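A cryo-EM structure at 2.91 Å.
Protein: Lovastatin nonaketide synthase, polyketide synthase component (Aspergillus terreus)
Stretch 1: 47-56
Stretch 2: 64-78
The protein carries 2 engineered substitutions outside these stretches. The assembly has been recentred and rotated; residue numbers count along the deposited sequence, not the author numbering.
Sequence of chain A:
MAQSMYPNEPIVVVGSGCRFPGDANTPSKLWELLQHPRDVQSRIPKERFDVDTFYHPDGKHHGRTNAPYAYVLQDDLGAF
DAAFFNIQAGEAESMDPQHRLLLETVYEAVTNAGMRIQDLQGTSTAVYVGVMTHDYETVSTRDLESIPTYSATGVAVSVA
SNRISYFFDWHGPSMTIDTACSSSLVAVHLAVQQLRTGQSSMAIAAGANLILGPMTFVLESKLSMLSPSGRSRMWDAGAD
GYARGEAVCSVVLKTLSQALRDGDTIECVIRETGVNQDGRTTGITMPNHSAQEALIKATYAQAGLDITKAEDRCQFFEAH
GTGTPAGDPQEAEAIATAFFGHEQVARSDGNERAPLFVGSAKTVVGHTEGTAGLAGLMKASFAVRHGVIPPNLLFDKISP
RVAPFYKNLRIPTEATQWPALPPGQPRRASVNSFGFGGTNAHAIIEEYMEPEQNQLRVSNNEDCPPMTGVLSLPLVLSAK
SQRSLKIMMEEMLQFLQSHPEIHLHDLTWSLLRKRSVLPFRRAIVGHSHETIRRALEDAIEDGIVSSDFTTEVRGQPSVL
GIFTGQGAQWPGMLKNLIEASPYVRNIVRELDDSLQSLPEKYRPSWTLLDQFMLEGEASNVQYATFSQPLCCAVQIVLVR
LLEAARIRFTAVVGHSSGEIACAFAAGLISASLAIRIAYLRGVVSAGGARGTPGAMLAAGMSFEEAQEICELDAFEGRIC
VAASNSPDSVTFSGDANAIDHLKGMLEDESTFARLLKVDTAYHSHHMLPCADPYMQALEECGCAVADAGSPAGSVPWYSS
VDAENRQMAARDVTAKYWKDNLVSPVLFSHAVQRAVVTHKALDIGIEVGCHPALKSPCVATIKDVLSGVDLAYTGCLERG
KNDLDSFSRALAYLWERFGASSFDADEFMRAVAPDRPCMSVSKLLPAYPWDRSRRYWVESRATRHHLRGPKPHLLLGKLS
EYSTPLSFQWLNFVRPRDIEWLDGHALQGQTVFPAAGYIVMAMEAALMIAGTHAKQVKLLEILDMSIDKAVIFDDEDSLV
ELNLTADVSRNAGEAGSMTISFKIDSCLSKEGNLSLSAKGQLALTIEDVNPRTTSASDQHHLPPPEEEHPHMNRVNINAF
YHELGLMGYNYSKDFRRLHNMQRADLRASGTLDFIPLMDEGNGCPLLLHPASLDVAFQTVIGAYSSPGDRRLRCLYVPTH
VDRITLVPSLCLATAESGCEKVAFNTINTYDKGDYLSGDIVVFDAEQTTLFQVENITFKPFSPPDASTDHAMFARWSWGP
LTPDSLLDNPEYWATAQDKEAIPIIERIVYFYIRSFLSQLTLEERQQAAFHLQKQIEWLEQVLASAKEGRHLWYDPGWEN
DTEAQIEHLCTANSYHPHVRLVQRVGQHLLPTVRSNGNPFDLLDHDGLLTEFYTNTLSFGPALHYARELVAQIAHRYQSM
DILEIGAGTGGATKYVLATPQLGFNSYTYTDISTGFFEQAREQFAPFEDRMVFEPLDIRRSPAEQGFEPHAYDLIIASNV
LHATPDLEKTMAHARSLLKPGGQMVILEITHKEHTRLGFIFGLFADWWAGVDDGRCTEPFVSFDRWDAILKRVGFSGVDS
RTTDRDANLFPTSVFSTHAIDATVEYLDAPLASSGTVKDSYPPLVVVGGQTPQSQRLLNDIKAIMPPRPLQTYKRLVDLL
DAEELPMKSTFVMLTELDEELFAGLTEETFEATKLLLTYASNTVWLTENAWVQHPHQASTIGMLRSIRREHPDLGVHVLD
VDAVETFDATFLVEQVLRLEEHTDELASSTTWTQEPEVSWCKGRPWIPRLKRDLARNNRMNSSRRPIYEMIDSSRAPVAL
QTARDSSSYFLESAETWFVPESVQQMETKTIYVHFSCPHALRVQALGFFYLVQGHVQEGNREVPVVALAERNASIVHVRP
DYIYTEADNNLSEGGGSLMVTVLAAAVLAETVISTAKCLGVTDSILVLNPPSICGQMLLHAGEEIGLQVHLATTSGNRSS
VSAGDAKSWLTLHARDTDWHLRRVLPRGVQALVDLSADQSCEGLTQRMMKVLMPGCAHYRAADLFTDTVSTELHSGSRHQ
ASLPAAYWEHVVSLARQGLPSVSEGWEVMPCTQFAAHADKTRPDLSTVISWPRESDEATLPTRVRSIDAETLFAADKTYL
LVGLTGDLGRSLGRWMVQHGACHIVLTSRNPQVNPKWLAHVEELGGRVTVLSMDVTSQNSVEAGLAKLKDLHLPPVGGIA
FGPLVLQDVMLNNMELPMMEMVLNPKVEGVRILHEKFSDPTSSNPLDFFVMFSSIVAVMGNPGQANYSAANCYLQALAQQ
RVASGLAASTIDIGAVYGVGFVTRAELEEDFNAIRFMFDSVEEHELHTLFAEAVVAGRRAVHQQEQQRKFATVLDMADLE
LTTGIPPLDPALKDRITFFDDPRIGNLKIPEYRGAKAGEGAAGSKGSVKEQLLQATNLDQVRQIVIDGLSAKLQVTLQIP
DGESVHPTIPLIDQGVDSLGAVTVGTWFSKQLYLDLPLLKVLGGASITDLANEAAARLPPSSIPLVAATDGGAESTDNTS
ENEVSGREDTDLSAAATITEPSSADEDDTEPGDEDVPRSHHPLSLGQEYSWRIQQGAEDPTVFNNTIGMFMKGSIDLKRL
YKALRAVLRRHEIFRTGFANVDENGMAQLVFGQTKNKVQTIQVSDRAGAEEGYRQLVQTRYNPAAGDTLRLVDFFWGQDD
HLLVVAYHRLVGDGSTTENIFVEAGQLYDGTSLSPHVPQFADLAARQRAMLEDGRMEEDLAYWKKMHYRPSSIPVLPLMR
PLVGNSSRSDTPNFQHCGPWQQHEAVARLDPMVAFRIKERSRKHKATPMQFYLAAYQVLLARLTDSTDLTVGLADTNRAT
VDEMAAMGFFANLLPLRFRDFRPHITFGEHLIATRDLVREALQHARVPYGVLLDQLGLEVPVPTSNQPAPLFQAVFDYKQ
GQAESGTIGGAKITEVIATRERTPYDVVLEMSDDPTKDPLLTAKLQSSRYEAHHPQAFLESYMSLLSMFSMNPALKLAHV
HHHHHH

Stretch 1, residues 47-56: ERFDVDTFYH
Stretch 2 (64-78) RTNAPYAYVLQDDLG

The two stretches meet through a short backbone pairing, a single beta bridge between Y55 and T65, extended by apolar packing around V51 and P68 and by the long side chain of R48 lying against V72 and L77.

In stretch 1 a 3-10 turn spans 51-53 (phi/psi near -62/-27, -58/-29 and -71/-11), closed by F54 N donating to V51 O at 2.6 Å. F54 (-126/-3) then leads the chain into extended conformations at Y55 (-76/143) and H56 (-156/137). Stretch 2 begins extended, R64 at -139/167 and T65 at -135/135, and turns at N66 (-86/-1). The two segments run parallel, with CA-CA separations of 4.7 Å for F54-R64, 5.0 Å for Y55-T65 and 5.2 Å for H56-N66.

T65 supplies both hydrogen bonds, its amide and carbonyl reaching the residues that flank Y55: T65 N donates to F54 O at 2.8 Å (154°), and H56 N donates to T65 O at 3.1 Å (153°). CA-H...O contacts reinforce this ladder, from R64 CA to F54 O at 3.0 Å, from Y55 CA to T65 O at 3.2 Å, and from N66 CA to H56 O at 3.2 Å. Each of these carbonyls thus faces a polarised CA-H across the gap.

Before the bridge, V51 (chi1 65°, p) directs its CA-CB bond toward stretch 2. Its CG1 lies 3.8 Å from P68 CB and 3.4 Å from P68 O, while V51 CG2 reaches T65 CG2 (T65 chi1 t) at 3.6 Å. P68 (-82/11, C-gamma endo) also meets the Y55 ring, Y55 CD1 to P68 CG being 3.4 Å. Although the Y55 CA-CB bond points away overall, the t rotamer (168°, chi2 73°) brings the ring back to stretch 2, where N66 O approaches its edge, 3.7 Å from Y55 CE1.

The CA-CB bond of H56 (chi1 t, chi2 -95°) points toward stretch 2, and H56 CD2 comes within 3.4 Å of R64 NH1. The R64 side chain, m, m, t with chi4 84°, also places NH1 3.6 Å from Y55 O, a proximity without a hydrogen bond.

R48 folds through three m rotamers (-37°, -59°, -62°; chi4 -85°). Its guanidinium has L77 over one face, with R48 NH2 only 2.9 Å from L77 CD1, and R48 NH1 lies 3.1 Å from V72 CG1. Both distances are shorter than ordinary van der Waals contact, so the model places these groups closer than they would comfortably pack; the hydrogen bonding of R48 NH1 is met elsewhere in the structure. V72 is t; L77 is m, t. Together the stretches bury 656 Å².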

# COMPACT_ATOMS: atom_id res chain seq x y z
N GLU A 47 12.30 -17.92 -12.50
CA GLU A 47 12.31 -18.77 -11.31
C GLU A 47 13.22 -18.20 -10.23
O GLU A 47 12.99 -18.42 -9.04
CB GLU A 47 12.75 -20.18 -11.69
CG GLU A 47 11.89 -20.84 -12.75
CD GLU A 47 12.39 -22.21 -13.15
OE1 GLU A 47 13.43 -22.64 -12.60
OE2 GLU A 47 11.76 -22.85 -14.00
N ARG A 48 14.25 -17.46 -10.63
CA ARG A 48 15.16 -16.82 -9.68
C ARG A 48 14.65 -15.43 -9.31
O ARG A 48 14.34 -15.17 -8.14
CB ARG A 48 16.57 -16.73 -10.29
CG ARG A 48 16.96 -17.94 -11.13
CD ARG A 48 16.92 -19.21 -10.32
NE ARG A 48 17.87 -19.15 -9.22
CZ ARG A 48 19.16 -19.46 -9.34
NH1 ARG A 48 19.67 -19.89 -10.48
NH2 ARG A 48 19.95 -19.33 -8.28
N PHE A 49 14.56 -14.54 -10.29
CA PHE A 49 13.86 -13.27 -10.15
C PHE A 49 13.73 -12.64 -11.52
O PHE A 49 14.69 -12.63 -12.30
CB PHE A 49 14.59 -12.34 -9.17
CG PHE A 49 15.82 -11.70 -9.73
CD1 PHE A 49 15.75 -10.52 -10.44
CD2 PHE A 49 17.06 -12.27 -9.52
CE1 PHE A 49 16.88 -9.93 -10.95
CE2 PHE A 49 18.20 -11.68 -10.03
CZ PHE A 49 18.11 -10.51 -10.74
N ASP A 50 12.55 -12.11 -11.83
CA ASP A 50 12.31 -11.54 -13.15
C ASP A 50 13.10 -10.26 -13.31
O ASP A 50 12.64 -9.18 -12.93
CB ASP A 50 10.82 -11.29 -13.37
CG ASP A 50 10.50 -10.93 -14.80
OD1 ASP A 50 11.43 -10.90 -15.63
OD2 ASP A 50 9.31 -10.68 -15.10
N VAL A 51 14.31 -10.36 -13.87
CA VAL A 51 15.17 -9.19 -14.01
C VAL A 51 14.50 -8.15 -14.90
O VAL A 51 14.77 -6.95 -14.77
CB VAL A 51 16.55 -9.60 -14.55
CG1 VAL A 51 16.43 -10.14 -15.96
CG2 VAL A 51 17.50 -8.42 -14.50
N ASP A 52 13.64 -8.59 -15.82
CA ASP A 52 12.89 -7.63 -16.62
C ASP A 52 12.08 -6.69 -15.75
O ASP A 52 11.83 -5.54 -16.13
CB ASP A 52 11.98 -8.37 -17.60
CG ASP A 52 12.75 -9.27 -18.55
OD1 ASP A 52 13.28 -10.30 -18.09
OD2 ASP A 52 12.83 -8.94 -19.75
N THR A 53 11.65 -7.16 -14.57
CA THR A 53 11.02 -6.28 -13.60
C THR A 53 12.00 -5.31 -12.98
O THR A 53 11.57 -4.37 -12.29
CB THR A 53 10.34 -7.10 -12.50
OG1 THR A 53 11.31 -7.95 -11.86
CG2 THR A 53 9.24 -7.96 -13.08
N PHE A 54 13.30 -5.51 -13.19
CA PHE A 54 14.33 -4.61 -12.69
C PHE A 54 15.26 -4.10 -13.78
O PHE A 54 16.15 -3.30 -13.48
CB PHE A 54 15.17 -5.31 -11.61
CG PHE A 54 14.38 -5.70 -10.39
CD1 PHE A 54 13.53 -6.79 -10.42
CD2 PHE A 54 14.50 -4.98 -9.22
CE1 PHE A 54 12.81 -7.15 -9.30
CE2 PHE A 54 13.78 -5.33 -8.10
CZ PHE A 54 12.92 -6.42 -8.14
N TYR A 55 15.09 -4.54 -15.02
CA TYR A 55 15.99 -4.15 -16.09
C TYR A 55 15.71 -2.72 -16.54
O TYR A 55 14.56 -2.28 -16.59
CB TYR A 55 15.86 -5.09 -17.28
CG TYR A 55 16.55 -4.58 -18.53
CD1 TYR A 55 17.93 -4.58 -18.62
CD2 TYR A 55 15.82 -4.09 -19.60
CE1 TYR A 55 18.57 -4.11 -19.75
CE2 TYR A 55 16.45 -3.62 -20.73
CZ TYR A 55 17.82 -3.63 -20.80
OH TYR A 55 18.46 -3.16 -21.93
N HIS A 56 16.78 -2.00 -16.87
CA HIS A 56 16.68 -0.68 -17.47
C HIS A 56 17.97 -0.42 -18.23
O HIS A 56 19.05 -0.74 -17.70
CB HIS A 56 16.46 0.41 -16.41
CG HIS A 56 16.15 1.75 -16.99
ND1 HIS A 56 17.12 2.71 -17.20
CD2 HIS A 56 14.98 2.29 -17.41
CE1 HIS A 56 16.56 3.79 -17.72
NE2 HIS A 56 15.27 3.56 -17.86
N ARG A 64 17.21 -0.27 -10.58
CA ARG A 64 17.23 -1.04 -11.82
C ARG A 64 18.64 -1.58 -12.04
O ARG A 64 19.60 -1.16 -11.39
CB ARG A 64 16.81 -0.20 -13.03
CG ARG A 64 15.49 0.53 -12.88
CD ARG A 64 14.29 -0.39 -12.91
NE ARG A 64 13.05 0.37 -12.92
CZ ARG A 64 12.48 0.88 -14.01
NH1 ARG A 64 12.99 0.68 -15.21
NH2 ARG A 64 11.38 1.61 -13.88
N THR A 65 18.75 -2.52 -12.98
CA THR A 65 20.03 -3.08 -13.37
C THR A 65 20.09 -3.14 -14.89
O THR A 65 19.13 -3.56 -15.53
CB THR A 65 20.23 -4.48 -12.78
OG1 THR A 65 21.51 -4.99 -13.16
CG2 THR A 65 19.15 -5.43 -13.26
N ASN A 66 21.22 -2.73 -15.45
CA ASN A 66 21.42 -2.76 -16.89
C ASN A 66 21.93 -4.10 -17.39
O ASN A 66 22.12 -4.26 -18.60
CB ASN A 66 22.38 -1.65 -17.32
CG ASN A 66 23.74 -1.77 -16.65
OD1 ASN A 66 23.88 -2.44 -15.63
ND2 ASN A 66 24.74 -1.12 -17.23
N ALA A 67 22.16 -5.06 -16.49
CA ALA A 67 22.68 -6.38 -16.85
C ALA A 67 21.58 -7.41 -16.62
O ALA A 67 21.53 -8.05 -15.56
CB ALA A 67 23.92 -6.71 -16.02
N PRO A 68 20.69 -7.62 -17.58
CA PRO A 68 19.63 -8.63 -17.42
C PRO A 68 20.06 -10.05 -17.74
O PRO A 68 19.20 -10.93 -17.83
CB PRO A 68 18.57 -8.15 -18.42
CG PRO A 68 19.36 -7.54 -19.51
CD PRO A 68 20.55 -6.89 -18.86
N TYR A 69 21.35 -10.30 -17.91
CA TYR A 69 21.87 -11.62 -18.22
C TYR A 69 22.85 -12.06 -17.13
O TYR A 69 23.36 -11.25 -16.37
CB TYR A 69 22.58 -11.65 -19.57
CG TYR A 69 21.78 -11.06 -20.71
CD1 TYR A 69 20.83 -11.81 -21.38
CD2 TYR A 69 21.97 -9.74 -21.11
CE1 TYR A 69 20.10 -11.28 -22.42
CE2 TYR A 69 21.25 -9.20 -22.15
CZ TYR A 69 20.31 -9.97 -22.80
OH TYR A 69 19.58 -9.43 -23.84
N ALA A 70 23.09 -13.36 -17.08
CA ALA A 70 24.05 -13.93 -16.15
C ALA A 70 24.29 -15.38 -16.53
O ALA A 70 23.46 -16.02 -17.17
CB ALA A 70 23.55 -13.83 -14.70
N TYR A 71 25.45 -15.88 -16.11
CA TYR A 71 25.80 -17.29 -16.30
C TYR A 71 25.19 -18.06 -15.13
O TYR A 71 25.84 -18.40 -14.14
CB TYR A 71 27.31 -17.46 -16.38
CG TYR A 71 27.95 -16.77 -17.57
CD1 TYR A 71 28.01 -15.39 -17.65
CD2 TYR A 71 28.49 -17.51 -18.61
CE1 TYR A 71 28.59 -14.76 -18.73
CE2 TYR A 71 29.07 -16.89 -19.70
CZ TYR A 71 29.12 -15.51 -19.75
OH TYR A 71 29.70 -14.89 -20.84
N VAL A 72 23.90 -18.33 -15.27
CA VAL A 72 23.08 -18.88 -14.19
C VAL A 72 23.13 -20.40 -14.24
O VAL A 72 23.24 -21.02 -15.31
CB VAL A 72 21.63 -18.37 -14.30
CG1 VAL A 72 20.79 -18.89 -13.16
CG2 VAL A 72 21.61 -16.85 -14.32
N LEU A 73 23.05 -21.02 -13.06
CA LEU A 73 22.96 -22.47 -12.98
C LEU A 73 21.62 -22.95 -13.52
O LEU A 73 20.58 -22.32 -13.29
CB LEU A 73 23.14 -22.94 -11.54
CG LEU A 73 24.46 -22.57 -10.86
CD1 LEU A 73 24.47 -23.04 -9.42
CD2 LEU A 73 25.63 -23.15 -11.61
N GLN A 74 21.64 -24.07 -14.23
CA GLN A 74 20.44 -24.67 -14.79
C GLN A 74 19.80 -25.67 -13.84
O GLN A 74 19.07 -26.56 -14.29
CB GLN A 74 20.76 -25.34 -16.13
CG GLN A 74 21.11 -24.37 -17.25
CD GLN A 74 22.42 -23.65 -17.03
OE1 GLN A 74 23.25 -24.09 -16.23
NE2 GLN A 74 22.62 -22.54 -17.73
N ASP A 75 20.04 -25.53 -12.54
CA ASP A 75 19.50 -26.43 -11.53
C ASP A 75 18.62 -25.65 -10.57
O ASP A 75 18.85 -24.46 -10.32
CB ASP A 75 20.63 -27.14 -10.77
CG ASP A 75 20.11 -28.18 -9.79
OD1 ASP A 75 18.88 -28.40 -9.76
OD2 ASP A 75 20.93 -28.77 -9.06
N ASP A 76 17.62 -26.33 -10.02
CA ASP A 76 16.73 -25.74 -9.03
C ASP A 76 17.47 -25.70 -7.69
O ASP A 76 17.60 -26.71 -7.01
CB ASP A 76 15.44 -26.53 -8.92
CG ASP A 76 14.46 -25.92 -7.94
OD1 ASP A 76 14.74 -24.82 -7.42
OD2 ASP A 76 13.40 -26.54 -7.69
N LEU A 77 17.96 -24.51 -7.32
CA LEU A 77 18.75 -24.39 -6.10
C LEU A 77 17.94 -24.71 -4.86
O LEU A 77 18.52 -25.11 -3.84
CB LEU A 77 19.34 -22.99 -6.00
CG LEU A 77 20.18 -22.52 -7.19
CD1 LEU A 77 21.19 -21.50 -6.74
CD2 LEU A 77 20.88 -23.68 -7.89
N GLY A 78 16.62 -24.54 -4.90
CA GLY A 78 15.80 -24.98 -3.79
C GLY A 78 15.70 -26.48 -3.66
O GLY A 78 15.43 -26.98 -2.57